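Local coordinates for malonate decarboxylase subunit alpha (Acinetobacter baumannii ATCC 17978, PDB 6MPR), which probably acts as the acyl-carrier-protein transferase of malonate decarboxylase, exchanging acetyl for malonyl on the carrier during the breakdown of malonate, at residues Ile49-Leu52 with Glu53-Thr57; Lys545-Ala548 with Asp549-Thr552; Ala501-Ser505 with Ile506-Gln510; Leu124-Ser127 with Gln128-Asp132. All coordinates share one frame; numbering follows the deposited sequence. Where two conformers were deposited one is given.

Contact 4 lies nearest to contact 1, with centres about 27 Å apart and nearest atoms about 17 Å apart; none of the four contacts touches another. Along the chain the order is contact 1, contact 4, contact 3, contact 2. Helices 48-55 and 125-131, which carry contacts 1 and 4, occur in the part of the chain that builds the eight-stranded parallel sheet. Contact 3, at helix 505-508, follows strand 480-482 of the mixed sheet, and contact 2 starts helix 547-553 near the C-terminus. Contacts 1 and 3 sit on opposite sides of the chain's centre, about 57 Å apart between centres, so the four are separate local elements, two in the region of the parallel sheet and two in the C-terminal part of the chain.

Contact 1 (Ile49-Leu52 with Glu53-Thr57); sequences IKVL and ETLIT
T54 turns its hydroxyl back onto the carbonyl of K50 in the last turn of helix 48-55, with OG1 donating to K50 O at 2.7 Å. OG1 stands anti to the carbonyl carbon of T54 (chi1 -54°), which brings it back over the preceding turn. V51 O accepts from both L55 N and T54 N. I56 N still bonds to L52 O, although I56 is the first residue to leave helical backbone angles.

Two apolar pairs run side by side along the helix. V51 CG1 lies 3.5 Å from L55 CD1, and the looser L52 and I56 pair brings CD2 of the former within 4.1 Å of CD1 of the latter. The extended E53 chain likewise lies alongside I49, whose CG2 methyl packs 3.8 Å from E53 OE1.

Further out, OE1 is held by a hydrogen bond from the backbone N of N83. I196 of strand 194-199 touches both L52 and L55, while helix 22-34 covers T54 and L55. The other carboxylate oxygen of E53 is linked to K50 through one water, 3.0 Å from K50 NZ and 2.5 Å from E53 OE2.

Contact 2 (Lys545-Ala548 with Asp549-Thr552); sequences KNIA and DLVT
N546 and D549 meet at the start of helix 547-553, where N546 is the N-cap. Its side chain supplies the capping bond: OD1 accepts from D549 N at 2.7 Å, with the donor nearly in line with the side-chain C=O. The torsion chi1 of 52° sets CG between the backbone N and the carbonyl carbon of N546, folding the amide back over the first turn.

The carboxylate of D549 in turn accepts a backbone N-H from the residue before the cap. K545 N donates to D549 OD2 at 3.0 Å, nearly straight at 166° and through the anti lone pair of that oxygen. The ammonium group of K545 is engaged elsewhere, donating to L542 O.

Backbone bonds are weak where N546 O receives D549 N and L550 N, as is L550 N to I547 O, but become regular with V551 N to I547 O and T552 N to A548 O. Apolar contact is slight: I547 CD1 is 4.3 Å from L550 CD1, and P560 touches both I547 and V551.

Amide and carboxylate planes stand 50° apart, and a water joins the two groups, accepting from N546 ND2 at 3.1 Å and donating to D549 OD1 at 2.7 Å.

Contact 3 (Ala501-Ser505 with Ile506-Gln510); sequences AGVTS and IGLTQ
A501 and T504 form a turn-and-cap contact with G507 in the link between helix 490-499 and the short, weakly bonded helix 505-508. A type II' beta turn runs from A501 to T504, with G502 supplying the positive phi of its second position, and T504 then serves as N-cap.

The T504 hydroxyl ties the turn to the helix. Its OG1 donates to A501 O at 2.8 Å and accepts from G507 N at 3.1 Å, the latter bond fairly straight at 161°. With chi1 at 65°, OG1 stands between the backbone N and the carbonyl carbon of T504, a position from which it meets both partners. The next backbone bond, L508 N to T504 O at 2.9 Å, completes the first turn.

Close packing runs beside this bond pair. G507 CA approaches G502 O at 3.0 Å in a CA-H...O contact, and there is no room on that side for a side chain at G507. A501 CB sits 3.6 Å from G507 N. At the exposed V503 and L508, the side chains cross obliquely, with V503 CB 3.9 Å from L508 CD2. At the far end T509 OG1 donates to I506 O at 2.6 Å, in the carbonyl plane, so that this oxygen is gripped by both the hydroxyl and the backbone N of T509.

F445 touches A501 and T504, F437 also touches T504, and A498 of helix 490-499 meets I506 and T509. The buried hydroxyl of T504 thus has its proton and an acceptor site both used, which implies a fixed rotation and couples the turn directly to the helix start.

Contact 4 (Leu124-Ser127 with Gln128-Asp132); sequences LRIS and QLIED
L124 O accepts from Q128 N at 2.9 Å, the first of four successive i to i+4 bonds that run through helix 125-131. R125 O to L129 N follows at 2.8 Å, then I126 O to I130 N at 2.9 Å and S127 O to E131 N at 3.0 Å. The last two are the straighter, with angles at the hydrogen of 163° and 166°, and D132 N continues the pattern to Q128 O.

Among the side chains, I126 and I130 meet one turn apart at an angle to each other, I126 CG2 resting 3.8 Å from I130 CD1. With chi1 at -75°, CG2 of I126 is anti to the backbone N, which leaves it beside the carbonyl carbon, where it reaches I130 CD1. I130 CD1 is also 3.5 Å from I126 O. L129 likewise packs back on the preceding turn, its CG 3.4 Å from R125 O.

The guanidinium of R125 leaves the helix for helix 100-107, where NH2 forms salt bridges with D104 and E107 and NH1 donates to S100 O. L103 of that helix packs on I126 and L129, with F106 also against L129. L135, just before strand 136-140 at the edge of the parallel sheet, touches L129 and I130, while L385, from a loop far along the chain, touches I130.

Contact 1 (Ile49-Leu52 with Glu53-Thr57)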
loop_
_atom_site.group_PDB
_atom_site.type_symbol
_atom_site.label_atom_id
_atom_site.label_comp_id
_atom_site.label_asym_id
_atom_site.label_seq_id
_atom_site.Cartn_x
_atom_site.Cartn_y
_atom_site.Cartn_z
ATOM N N ILE A 49 19.848 -0.438 29.693
ATOM C CA ILE A 49 19.821 -1.904 29.681
ATOM C C ILE A 49 18.849 -2.432 30.728
ATOM O O ILE A 49 18.036 -3.321 30.450
ATOM C CB ILE A 49 21.229 -2.485 29.883
ATOM C CG1 ILE A 49 22.058 -2.312 28.607
ATOM C CG2 ILE A 49 21.120 -3.967 30.271
ATOM C CD1 ILE A 49 23.558 -2.430 28.824
ATOM N N LYS A 50 18.901 -1.876 31.935
ATOM C CA LYS A 50 17.971 -2.285 32.977
ATOM C C LYS A 50 16.538 -1.987 32.569
ATOM O O LYS A 50 15.629 -2.780 32.837
ATOM C CB LYS A 50 18.310 -1.585 34.295
ATOM C CG LYS A 50 17.406 -1.974 35.455
ATOM C CD LYS A 50 17.744 -3.368 35.979
ATOM C CE LYS A 50 16.913 -3.731 37.196
ATOM N NZ LYS A 50 17.286 -5.071 37.724
ATOM N N VAL A 51 16.314 -0.856 31.897
ATOM C CA VAL A 51 14.949 -0.519 31.512
ATOM C C VAL A 51 14.457 -1.451 30.400
ATOM O O VAL A 51 13.294 -1.870 30.405
ATOM C CB VAL A 51 14.856 0.966 31.110
ATOM C CG1 VAL A 51 13.493 1.257 30.496
ATOM C CG2 VAL A 51 15.090 1.864 32.334
ATOM N N LEU A 52 15.327 -1.798 29.430
ATOM C CA LEU A 52 14.943 -2.790 28.417
ATOM C C LEU A 52 14.552 -4.120 29.055
ATOM O O LEU A 52 13.570 -4.748 28.644
ATOM C CB LEU A 52 16.076 -3.011 27.404
ATOM C CG LEU A 52 16.390 -1.858 26.451
ATOM C CD1 LEU A 52 17.596 -2.177 25.570
ATOM C CD2 LEU A 52 15.190 -1.513 25.570
ATOM N N GLU A 53 15.329 -4.578 30.043
ATOM C CA GLU A 53 15.025 -5.812 30.762
ATOM C C GLU A 53 13.748 -5.726 31.590
ATOM O O GLU A 53 13.265 -6.760 32.071
ATOM C CB GLU A 53 16.198 -6.167 31.674
ATOM C CG GLU A 53 17.436 -6.626 30.929
ATOM C CD GLU A 53 18.638 -6.790 31.833
ATOM O OE1 GLU A 53 19.655 -7.336 31.349
ATOM O OE2 GLU A 53 18.570 -6.392 33.024
ATOM N N THR A 54 13.229 -4.524 31.808
ATOM C CA THR A 54 12.002 -4.310 32.563
ATOM C C THR A 54 10.792 -4.215 31.647
ATOM O O THR A 54 9.713 -4.718 31.983
ATOM C CB THR A 54 12.114 -3.018 33.391
ATOM O OG1 THR A 54 13.286 -3.069 34.199
ATOM C CG2 THR A 54 10.887 -2.816 34.274
ATOM N N LEU A 55 10.949 -3.567 30.492
ATOM C CA LEU A 55 9.834 -3.305 29.587
ATOM C C LEU A 55 9.591 -4.432 28.589
ATOM O O LEU A 55 8.467 -4.573 28.084
ATOM C CB LEU A 55 10.081 -2.002 28.821
ATOM C CG LEU A 55 10.110 -0.753 29.698
ATOM C CD1 LEU A 55 10.469 0.436 28.861
ATOM C CD2 LEU A 55 8.756 -0.543 30.358
ATOM N N ILE A 56 10.612 -5.207 28.269
ATOM C CA ILE A 56 10.503 -6.301 27.306
ATOM C C ILE A 56 10.349 -7.602 28.075
ATOM O O ILE A 56 10.909 -7.764 29.168
ATOM C CB ILE A 56 11.726 -6.354 26.368
ATOM C CG1 ILE A 56 11.950 -5.000 25.686
ATOM C CG2 ILE A 56 11.568 -7.464 25.323
ATOM C CD1 ILE A 56 13.192 -4.983 24.832
ATOM N N THR A 57 9.546 -8.513 27.532
ATOM C CA THR A 57 9.213 -9.806 28.118
ATOM C C THR A 57 9.628 -10.906 27.144
ATOM O O THR A 57 9.527 -10.706 25.928
ATOM C CB THR A 57 7.698 -9.884 28.390
ATOM O OG1 THR A 57 7.280 -8.704 29.091
ATOM C CG2 THR A 57 7.315 -11.109 29.235
HETATM O O HOH W 1 17.138 -6.556 35.123
#

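Contact 2 (Lys545-Ala548 with Asp549-Thr552)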
loop_
_atom_site.group_PDB
_atom_site.type_symbol
_atom_site.label_atom_id
_atom_site.label_comp_id
_atom_site.label_asym_id
_atom_site.label_seq_id
_atom_site.Cartn_x
_atom_site.Cartn_y
_atom_site.Cartn_z
ATOM N N LYS A 545 30.701 14.043 -14.261
ATOM C CA LYS A 545 31.687 12.971 -14.361
ATOM C C LYS A 545 32.185 12.475 -13.009
ATOM O O LYS A 545 32.834 11.422 -12.950
ATOM C CB LYS A 545 32.893 13.447 -15.184
ATOM C CG LYS A 545 32.751 13.291 -16.690
ATOM C CD LYS A 545 31.668 14.187 -17.243
ATOM C CE LYS A 545 31.742 14.271 -18.760
ATOM N NZ LYS A 545 30.746 15.246 -19.277
ATOM N N ASN A 546 31.923 13.204 -11.933
ATOM C CA ASN A 546 32.467 12.856 -10.627
ATOM C C ASN A 546 31.653 13.588 -9.571
ATOM O O ASN A 546 30.748 14.367 -9.888
ATOM C CB ASN A 546 33.962 13.195 -10.540
ATOM C CG ASN A 546 34.263 14.637 -10.934
ATOM O OD1 ASN A 546 33.531 15.566 -10.576
ATOM N ND2 ASN A 546 35.344 14.830 -11.680
ATOM N N ILE A 547 32.000 13.343 -8.306
ATOM C CA ILE A 547 31.286 13.957 -7.188
ATOM C C ILE A 547 31.464 15.474 -7.198
ATOM O O ILE A 547 30.503 16.225 -6.982
ATOM C CB ILE A 547 31.765 13.338 -5.857
ATOM C CG1 ILE A 547 31.263 11.894 -5.697
ATOM C CG2 ILE A 547 31.383 14.213 -4.678
ATOM C CD1 ILE A 547 29.805 11.768 -5.311
ATOM N N ALA A 548 32.696 15.948 -7.414
ATOM C CA ALA A 548 32.933 17.389 -7.488
ATOM C C ALA A 548 31.990 18.046 -8.488
ATOM O O ALA A 548 31.498 19.155 -8.260
ATOM C CB ALA A 548 34.389 17.672 -7.867
ATOM N N ASP A 549 31.707 17.355 -9.594
ATOM C CA ASP A 549 30.796 17.896 -10.596
ATOM C C ASP A 549 29.380 18.020 -10.043
ATOM O O ASP A 549 28.665 18.984 -10.358
ATOM C CB ASP A 549 30.810 17.010 -11.839
ATOM C CG ASP A 549 31.948 17.347 -12.786
ATOM O OD1 ASP A 549 32.732 18.274 -12.489
ATOM O OD2 ASP A 549 32.051 16.675 -13.828
ATOM N N LEU A 550 28.964 17.063 -9.206
ATOM C CA LEU A 550 27.652 17.161 -8.579
ATOM C C LEU A 550 27.603 18.335 -7.611
ATOM O O LEU A 550 26.594 19.046 -7.541
ATOM C CB LEU A 550 27.300 15.854 -7.863
ATOM C CG LEU A 550 27.087 14.648 -8.797
ATOM C CD1 LEU A 550 26.816 13.386 -8.016
ATOM C CD2 LEU A 550 25.956 14.929 -9.776
ATOM N N VAL A 551 28.689 18.563 -6.868
ATOM C CA VAL A 551 28.732 19.716 -5.969
ATOM C C VAL A 551 28.564 21.003 -6.759
ATOM O O VAL A 551 27.779 21.890 -6.389
ATOM C CB VAL A 551 30.042 19.728 -5.162
ATOM C CG1 VAL A 551 30.129 20.995 -4.328
ATOM C CG2 VAL A 551 30.128 18.494 -4.293
ATOM N N THR A 552 29.320 21.130 -7.852
ATOM C CA THR A 552 29.204 22.296 -8.720
ATOM C C THR A 552 27.777 22.459 -9.235
ATOM O O THR A 552 27.207 23.555 -9.175
ATOM C CB THR A 552 30.200 22.163 -9.872
ATOM O OG1 THR A 552 31.531 22.117 -9.331
ATOM C CG2 THR A 552 30.085 23.342 -10.848
HETATM O O HOH W 2 35.411 17.813 -12.586
#

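Contact 3 (Ala501-Ser505 with Ile506-Gln510)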
loop_
_atom_site.group_PDB
_atom_site.type_symbol
_atom_site.label_atom_id
_atom_site.label_comp_id
_atom_site.label_asym_id
_atom_site.label_seq_id
_atom_site.Cartn_x
_atom_site.Cartn_y
_atom_site.Cartn_z
ATOM N N ALA A 501 20.918 -12.105 -24.153
ATOM C CA ALA A 501 21.648 -12.677 -23.035
ATOM C C ALA A 501 23.138 -12.892 -23.313
ATOM O O ALA A 501 23.819 -13.511 -22.493
ATOM C CB ALA A 501 20.989 -13.987 -22.600
ATOM N N GLY A 502 23.661 -12.386 -24.430
ATOM C CA GLY A 502 25.100 -12.434 -24.648
ATOM C C GLY A 502 25.631 -13.856 -24.751
ATOM O O GLY A 502 25.017 -14.726 -25.376
ATOM N N VAL A 503 26.793 -14.101 -24.149
ATOM C CA VAL A 503 27.421 -15.419 -24.226
ATOM C C VAL A 503 27.260 -16.201 -22.919
ATOM O O VAL A 503 28.022 -17.139 -22.666
ATOM C CB VAL A 503 28.898 -15.337 -24.653
ATOM C CG1 VAL A 503 29.024 -14.727 -26.043
ATOM C CG2 VAL A 503 29.721 -14.545 -23.647
ATOM N N THR A 504 26.275 -15.845 -22.090
ATOM C CA THR A 504 25.823 -16.758 -21.041
ATOM C C THR A 504 25.295 -18.046 -21.678
ATOM O O THR A 504 25.161 -18.150 -22.896
ATOM C CB THR A 504 24.713 -16.127 -20.202
ATOM O OG1 THR A 504 23.560 -15.911 -21.028
ATOM C CG2 THR A 504 25.160 -14.803 -19.608
ATOM N N SER A 505 24.983 -19.041 -20.836
ATOM C CA SER A 505 24.493 -20.305 -21.381
ATOM C C SER A 505 23.201 -20.095 -22.164
ATOM O O SER A 505 23.029 -20.650 -23.256
ATOM C CB SER A 505 24.302 -21.336 -20.261
ATOM O OG SER A 505 23.296 -20.934 -19.350
ATOM N N ILE A 506 22.309 -19.253 -21.645
ATOM C CA ILE A 506 21.076 -18.930 -22.356
ATOM C C ILE A 506 21.376 -18.169 -23.649
ATOM O O ILE A 506 20.815 -18.475 -24.706
ATOM C CB ILE A 506 20.135 -18.154 -21.418
ATOM C CG1 ILE A 506 19.751 -19.050 -20.230
ATOM C CG2 ILE A 506 18.894 -17.669 -22.159
ATOM C CD1 ILE A 506 18.913 -18.362 -19.156
ATOM N N GLY A 507 22.294 -17.204 -23.602
ATOM C CA GLY A 507 22.614 -16.439 -24.801
ATOM C C GLY A 507 23.237 -17.275 -25.911
ATOM O O GLY A 507 22.967 -17.053 -27.094
ATOM N N LEU A 508 24.082 -18.246 -25.550
ATOM C CA LEU A 508 24.713 -19.094 -26.559
ATOM C C LEU A 508 23.708 -19.975 -27.297
ATOM O O LEU A 508 24.030 -20.472 -28.378
ATOM C CB LEU A 508 25.793 -19.966 -25.923
ATOM C CG LEU A 508 27.087 -19.301 -25.455
ATOM C CD1 LEU A 508 28.012 -20.346 -24.856
ATOM C CD2 LEU A 508 27.782 -18.556 -26.593
ATOM N N THR A 509 22.508 -20.183 -26.741
ATOM C CA THR A 509 21.471 -20.953 -27.426
ATOM C C THR A 509 20.737 -20.169 -28.509
ATOM O O THR A 509 19.978 -20.777 -29.274
ATOM C CB THR A 509 20.414 -21.455 -26.435
ATOM O OG1 THR A 509 19.609 -20.351 -25.988
ATOM C CG2 THR A 509 21.056 -22.130 -25.240
ATOM N N GLN A 510 20.915 -18.851 -28.590
ATOM C CA GLN A 510 20.082 -18.059 -29.488
ATOM C C GLN A 510 20.283 -18.496 -30.935
ATOM O O GLN A 510 21.398 -18.802 -31.368
ATOM C CB GLN A 510 20.370 -16.565 -29.329
ATOM C CG GLN A 510 21.691 -16.068 -29.902
ATOM C CD GLN A 510 22.010 -14.650 -29.448
ATOM O OE1 GLN A 510 22.569 -14.439 -28.365
ATOM N NE2 GLN A 510 21.643 -13.665 -30.271
#

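Contact 4 (Leu124-Ser127 with Gln128-Asp132)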
loop_
_atom_site.group_PDB
_atom_site.type_symbol
_atom_site.label_atom_id
_atom_site.label_comp_id
_atom_site.label_asym_id
_atom_site.label_seq_id
_atom_site.Cartn_x
_atom_site.Cartn_y
_atom_site.Cartn_z
ATOM N N LEU A 124 26.775 -14.338 4.700
ATOM C CA LEU A 124 26.417 -15.723 4.980
ATOM C C LEU A 124 25.856 -15.910 6.379
ATOM O O LEU A 124 25.504 -17.035 6.743
ATOM C CB LEU A 124 27.631 -16.637 4.817
ATOM C CG LEU A 124 28.243 -16.708 3.423
ATOM C CD1 LEU A 124 29.348 -15.666 3.261
ATOM C CD2 LEU A 124 28.758 -18.109 3.144
ATOM N N ARG A 125 25.759 -14.833 7.160
ATOM C CA ARG A 125 25.494 -14.967 8.590
ATOM C C ARG A 125 24.098 -15.515 8.877
ATOM O O ARG A 125 23.943 -16.375 9.748
ATOM C CB ARG A 125 25.693 -13.621 9.285
ATOM C CG ARG A 125 27.009 -13.487 10.011
ATOM C CD ARG A 125 26.936 -12.376 11.048
ATOM N NE ARG A 125 26.936 -12.896 12.413
ATOM C CZ ARG A 125 26.786 -12.142 13.499
ATOM N NH1 ARG A 125 26.638 -10.825 13.387
ATOM N NH2 ARG A 125 26.787 -12.703 14.699
ATOM N N ILE A 126 23.061 -15.017 8.189
ATOM C CA ILE A 126 21.703 -15.500 8.461
ATOM C C ILE A 126 21.591 -16.984 8.121
ATOM O O ILE A 126 21.060 -17.780 8.904
ATOM C CB ILE A 126 20.658 -14.656 7.698
ATOM C CG1 ILE A 126 20.479 -13.283 8.357
ATOM C CG2 ILE A 126 19.314 -15.393 7.610
ATOM C CD1 ILE A 126 19.653 -12.300 7.522
ATOM N N SER A 127 22.102 -17.379 6.949
ATOM C CA SER A 127 22.123 -18.793 6.581
ATOM C C SER A 127 22.861 -19.625 7.619
ATOM O O SER A 127 22.441 -20.742 7.942
ATOM C CB SER A 127 22.770 -18.988 5.208
ATOM O OG SER A 127 21.852 -18.665 4.176
ATOM N N GLN A 128 23.972 -19.104 8.144
ATOM C CA GLN A 128 24.745 -19.876 9.115
ATOM C C GLN A 128 24.002 -19.984 10.444
ATOM O O GLN A 128 24.048 -21.033 11.099
ATOM C CB GLN A 128 26.129 -19.251 9.313
ATOM C CG GLN A 128 27.100 -20.079 10.171
ATOM C CD GLN A 128 27.419 -21.458 9.591
ATOM O OE1 GLN A 128 27.335 -22.469 10.293
ATOM N NE2 GLN A 128 27.799 -21.501 8.315
ATOM N N LEU A 129 23.306 -18.919 10.856
ATOM C CA LEU A 129 22.538 -18.991 12.101
ATOM C C LEU A 129 21.362 -19.951 11.969
ATOM O O LEU A 129 21.014 -20.653 12.927
ATOM C CB LEU A 129 22.055 -17.602 12.517
ATOM C CG LEU A 129 23.134 -16.675 13.082
ATOM C CD1 LEU A 129 22.627 -15.241 13.198
ATOM C CD2 LEU A 129 23.665 -17.202 14.422
ATOM N N ILE A 130 20.738 -20.000 10.793
ATOM C CA ILE A 130 19.687 -20.988 10.550
ATOM C C ILE A 130 20.256 -22.402 10.635
ATOM O O ILE A 130 19.700 -23.276 11.311
ATOM C CB ILE A 130 19.020 -20.738 9.186
ATOM C CG1 ILE A 130 18.170 -19.473 9.232
ATOM C CG2 ILE A 130 18.178 -21.948 8.779
ATOM C CD1 ILE A 130 17.859 -18.869 7.832
ATOM N N GLU A 131 21.371 -22.647 9.940
ATOM C CA GLU A 131 21.988 -23.970 9.974
ATOM C C GLU A 131 22.374 -24.369 11.389
ATOM O O GLU A 131 22.324 -25.556 11.732
ATOM C CB GLU A 131 23.212 -24.003 9.060
ATOM C CG GLU A 131 23.988 -25.312 9.097
ATOM C CD GLU A 131 25.293 -25.232 8.327
ATOM O OE1 GLU A 131 25.247 -24.965 7.107
ATOM O OE2 GLU A 131 26.366 -25.420 8.944
ATOM N N ASP A 132 22.756 -23.405 12.222
ATOM C CA ASP A 132 23.136 -23.685 13.600
ATOM C C ASP A 132 21.946 -23.718 14.549
ATOM O O ASP A 132 22.143 -23.930 15.750
ATOM C CB ASP A 132 24.162 -22.652 14.088
ATOM C CG ASP A 132 25.524 -22.830 13.432
ATOM O OD1 ASP A 132 25.828 -23.953 12.973
ATOM O OD2 ASP A 132 26.296 -21.851 13.377
#